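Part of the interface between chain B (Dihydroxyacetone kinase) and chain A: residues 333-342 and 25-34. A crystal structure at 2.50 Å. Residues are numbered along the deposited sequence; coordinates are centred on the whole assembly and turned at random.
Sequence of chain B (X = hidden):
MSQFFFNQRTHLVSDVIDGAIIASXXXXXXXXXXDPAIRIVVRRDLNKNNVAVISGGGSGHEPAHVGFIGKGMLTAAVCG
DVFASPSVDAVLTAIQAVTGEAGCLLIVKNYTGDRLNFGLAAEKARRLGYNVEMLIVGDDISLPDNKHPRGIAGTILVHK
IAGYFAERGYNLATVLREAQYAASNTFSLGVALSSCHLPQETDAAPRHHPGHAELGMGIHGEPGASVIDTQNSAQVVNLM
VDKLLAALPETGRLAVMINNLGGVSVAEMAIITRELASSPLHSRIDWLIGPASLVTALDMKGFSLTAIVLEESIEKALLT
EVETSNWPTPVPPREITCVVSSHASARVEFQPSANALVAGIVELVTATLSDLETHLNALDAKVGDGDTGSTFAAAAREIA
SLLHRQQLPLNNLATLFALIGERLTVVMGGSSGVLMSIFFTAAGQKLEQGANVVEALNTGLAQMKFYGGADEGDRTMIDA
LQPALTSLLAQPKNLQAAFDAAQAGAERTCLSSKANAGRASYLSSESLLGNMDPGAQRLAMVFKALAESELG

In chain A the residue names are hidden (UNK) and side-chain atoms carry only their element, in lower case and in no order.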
# COMPACT_ATOMS: atom_id res chain seq x y z
N PRO B 333 -15.66 1.35 -14.62
CA PRO B 333 -14.39 1.18 -15.32
C PRO B 333 -14.39 2.09 -16.54
O PRO B 333 -15.21 1.91 -17.44
CB PRO B 333 -14.38 -0.30 -15.68
CG PRO B 333 -15.82 -0.61 -15.86
CD PRO B 333 -16.44 0.10 -14.67
N ARG B 334 -13.49 3.06 -16.58
CA ARG B 334 -13.43 3.98 -17.71
C ARG B 334 -12.81 3.30 -18.91
O ARG B 334 -12.05 2.35 -18.76
CB ARG B 334 -12.57 5.19 -17.37
CG ARG B 334 -12.77 5.74 -15.97
CD ARG B 334 -14.18 6.18 -15.74
NE ARG B 334 -14.26 7.03 -14.56
CZ ARG B 334 -15.37 7.64 -14.15
NH1 ARG B 334 -16.50 7.49 -14.82
NH2 ARG B 334 -15.34 8.41 -13.06
N GLU B 335 -13.14 3.78 -20.10
CA GLU B 335 -12.54 3.19 -21.29
C GLU B 335 -11.26 3.99 -21.53
O GLU B 335 -11.16 5.14 -21.11
CB GLU B 335 -13.48 3.28 -22.50
CG GLU B 335 -13.51 4.63 -23.19
CD GLU B 335 -14.34 4.61 -24.47
OE1 GLU B 335 -15.56 4.35 -24.37
OE2 GLU B 335 -13.77 4.85 -25.56
N ILE B 336 -10.30 3.38 -22.20
CA ILE B 336 -9.03 4.04 -22.45
C ILE B 336 -9.05 4.85 -23.74
O ILE B 336 -8.80 4.32 -24.83
CB ILE B 336 -7.89 3.00 -22.53
CG1 ILE B 336 -8.19 1.84 -21.56
CG2 ILE B 336 -6.55 3.68 -22.19
CD1 ILE B 336 -7.06 1.46 -20.66
N THR B 337 -9.34 6.14 -23.62
CA THR B 337 -9.36 6.98 -24.80
C THR B 337 -7.93 7.35 -25.19
O THR B 337 -7.06 7.53 -24.34
CB THR B 337 -10.16 8.26 -24.57
OG1 THR B 337 -9.50 9.09 -23.61
CG2 THR B 337 -11.55 7.91 -24.07
N CYS B 338 -7.72 7.48 -26.49
CA CYS B 338 -6.41 7.80 -27.04
C CYS B 338 -6.48 9.14 -27.77
O CYS B 338 -7.13 9.24 -28.81
CB CYS B 338 -6.00 6.69 -27.99
SG CYS B 338 -4.26 6.61 -28.36
N VAL B 339 -5.83 10.17 -27.23
CA VAL B 339 -5.83 11.50 -27.83
C VAL B 339 -4.77 11.69 -28.92
O VAL B 339 -3.70 11.10 -28.88
CB VAL B 339 -5.55 12.59 -26.78
CG1 VAL B 339 -5.92 13.96 -27.33
CG2 VAL B 339 -6.31 12.30 -25.50
N VAL B 340 -5.10 12.52 -29.91
CA VAL B 340 -4.20 12.80 -31.02
C VAL B 340 -3.75 14.25 -30.92
O VAL B 340 -4.54 15.12 -30.55
CB VAL B 340 -4.92 12.60 -32.38
CG1 VAL B 340 -3.93 12.76 -33.52
CG2 VAL B 340 -5.57 11.22 -32.42
N SER B 341 -2.49 14.52 -31.23
CA SER B 341 -1.99 15.89 -31.16
C SER B 341 -1.43 16.36 -32.49
O SER B 341 -1.25 15.57 -33.42
CB SER B 341 -0.89 16.02 -30.09
OG SER B 341 0.32 15.44 -30.54
N SER B 342 -1.15 17.65 -32.57
CA SER B 342 -0.60 18.25 -33.78
C SER B 342 0.86 18.64 -33.54
O SER B 342 1.14 19.71 -32.99
CB SER B 342 -1.41 19.49 -34.15
OG SER B 342 -1.60 20.32 -33.02
N UNK A 25 -10.79 8.36 -11.13
CA UNK A 25 -11.97 8.88 -10.45
C UNK A 25 -12.67 9.97 -11.27
O UNK A 25 -13.89 10.00 -11.35
c UNK A 25 -11.40 9.46 -9.15
c UNK A 25 -9.59 8.57 -10.31
c UNK A 25 -10.17 8.68 -8.93
N UNK A 26 -11.88 10.87 -11.87
CA UNK A 26 -12.43 11.97 -12.67
C UNK A 26 -12.58 11.63 -14.15
O UNK A 26 -13.22 12.37 -14.90
c UNK A 26 -11.32 13.67 -11.15
c UNK A 26 -12.08 15.50 -8.10
c UNK A 26 -11.54 14.69 -9.11
c UNK A 26 -10.31 13.27 -10.32
c UNK A 26 -13.29 15.33 -10.67
c UNK A 26 -12.13 14.58 -10.39
c UNK A 26 -11.56 13.22 -12.55
c UNK A 26 -13.22 16.22 -8.40
c UNK A 26 -13.82 16.14 -9.68
n UNK A 26 -10.44 13.88 -9.09
N UNK A 27 -12.01 10.51 -14.57
CA UNK A 27 -12.09 10.13 -15.98
C UNK A 27 -11.55 11.29 -16.81
O UNK A 27 -12.07 11.61 -17.89
o UNK A 27 -14.72 9.38 -18.39
c UNK A 27 -13.67 9.26 -17.75
n UNK A 27 -12.59 8.65 -18.24
c UNK A 27 -13.54 9.83 -16.36
N UNK A 28 -10.50 11.92 -16.29
CA UNK A 28 -9.87 13.05 -16.95
C UNK A 28 -8.50 12.70 -17.50
O UNK A 28 -7.69 13.59 -17.74
n UNK A 28 -8.15 14.84 -14.19
c UNK A 28 -9.71 14.20 -15.96
c UNK A 28 -8.79 13.83 -14.80
o UNK A 28 -8.65 12.65 -14.45
N UNK A 29 -8.24 11.42 -17.68
CA UNK A 29 -6.94 11.00 -18.20
C UNK A 29 -7.09 10.35 -19.56
O UNK A 29 -8.09 9.71 -19.84
c UNK A 29 -6.29 10.03 -17.22
c UNK A 29 -5.87 9.42 -14.82
c UNK A 29 -5.29 11.73 -15.67
c UNK A 29 -6.26 10.55 -15.77
N UNK A 30 -6.08 10.51 -20.40
CA UNK A 30 -6.11 9.92 -21.72
C UNK A 30 -4.70 9.65 -22.22
O UNK A 30 -3.79 10.44 -21.99
c UNK A 30 -6.83 10.85 -22.69
N UNK A 31 -4.51 8.52 -22.89
CA UNK A 31 -3.20 8.22 -23.43
C UNK A 31 -3.06 9.09 -24.67
O UNK A 31 -4.05 9.54 -25.24
c UNK A 31 -3.18 5.83 -22.57
n UNK A 31 -1.07 2.13 -22.78
n UNK A 31 0.71 3.28 -23.63
c UNK A 31 -3.07 6.74 -23.78
c UNK A 31 -0.55 3.26 -23.22
c UNK A 31 -2.69 4.41 -22.85
n UNK A 31 -1.29 4.36 -23.26
N UNK A 32 -1.82 9.33 -25.08
CA UNK A 32 -1.56 10.14 -26.26
C UNK A 32 -1.12 9.20 -27.37
O UNK A 32 -0.18 8.43 -27.20
c UNK A 32 -1.20 13.25 -27.06
c UNK A 32 1.23 12.75 -26.90
c UNK A 32 -0.16 12.15 -27.08
c UNK A 32 -0.45 11.15 -25.97
N UNK A 33 -1.80 9.25 -28.51
CA UNK A 33 -1.44 8.38 -29.63
C UNK A 33 0.02 8.66 -29.96
O UNK A 33 0.43 9.82 -30.04
o UNK A 33 -3.98 7.91 -33.34
o UNK A 33 -2.27 9.02 -34.16
c UNK A 33 -2.79 8.30 -33.28
c UNK A 33 -2.33 8.68 -30.84
c UNK A 33 -1.96 7.89 -32.08
N UNK A 34 0.79 7.59 -30.15
CA UNK A 34 2.21 7.74 -30.44
C UNK A 34 2.85 6.40 -30.71
O UNK A 34 2.18 5.38 -30.70
o UNK A 34 2.82 7.49 -28.11
c UNK A 34 2.92 8.36 -29.23

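At position 25 three side-chain carbons close a ring onto the backbone N, which identifies proline. The CA-to-CB bond of Pro A25 points away from the chain B stretch, but the backbone O of Pro A25 accepts a hydrogen bond from Arg B334 NH2 (2.7 Å), lying at the edge of the guanidinium, near its plane. Position 26 carries one carbon followed by fused five- and six-membered rings with eight carbons and one nitrogen, the indole of a tryptophan. The CA-to-CB bond of Trp A26 also points away, and its side chain makes no contact with the stretch.

Position 27 has two carbons, the second bearing one oxygen and one nitrogen. Its CB lies over one face of the Arg B334 guanidinium, 3.4 Å from Arg B334 NE. The single oxygen and single nitrogen on the second carbon make it an amide, Asn A27; an aspartate would carry two oxygens. Position 28 has the same composition and is again asparagine; Asn A28 is buried and out of reach of this stretch of chain B.

Four carbons forked at the second make position 29 a leucine. The side chain of Leu A29 makes no close approach to this stretch of chain B. At position 30 a lone carbon marks alanine. This CB points toward chain B and packs 3.2 Å from Val B339 CG2 and 3.3 Å from Thr B337 OG1, so the small Ala A30 is closely covered.

Position 31 runs through three carbons and a nitrogen to a carbon holding two more nitrogens: an arginine. The end of Arg A31 leads away and its terminal nitrogens are hydrogen-bonded elsewhere in the structure, while its CD lies 4.0 Å from Ile B336 CG2. Position 32 has four carbons forked at the second, another leucine; Leu A32 CD1 approaches Ser B341 CB (4.1 Å) and Val B339 CB (4.4 Å).

Position 33 has three carbons, the third carrying two oxygens, hence glutamate. Glu A33 CA lies 3.6 Å from Cys B338 SG, and its OE1 is 3.8 Å from Val B340 CG2. One carbon and one oxygen make position 34 Ser A34, beyond contact.

The two segments join as parallel strands. Arg A31 N donates to Thr B337 O (3.1 Å), Val B339 N to Arg A31 O (2.7 Å), and Glu A33 N to Val B339 O (2.7 Å), so the backbone of Arg A31 is held through both its N and its O. Val B339 and Leu A32 share one face of the sheet, Cys B338 and Arg A31 the other. Beyond this ladder, Arg B334 hydrogen-bonds to Pro A25 O while Asn A27 CB packs over one face of its guanidinium.

Chain A, residues 25-34: PWNNLARLES
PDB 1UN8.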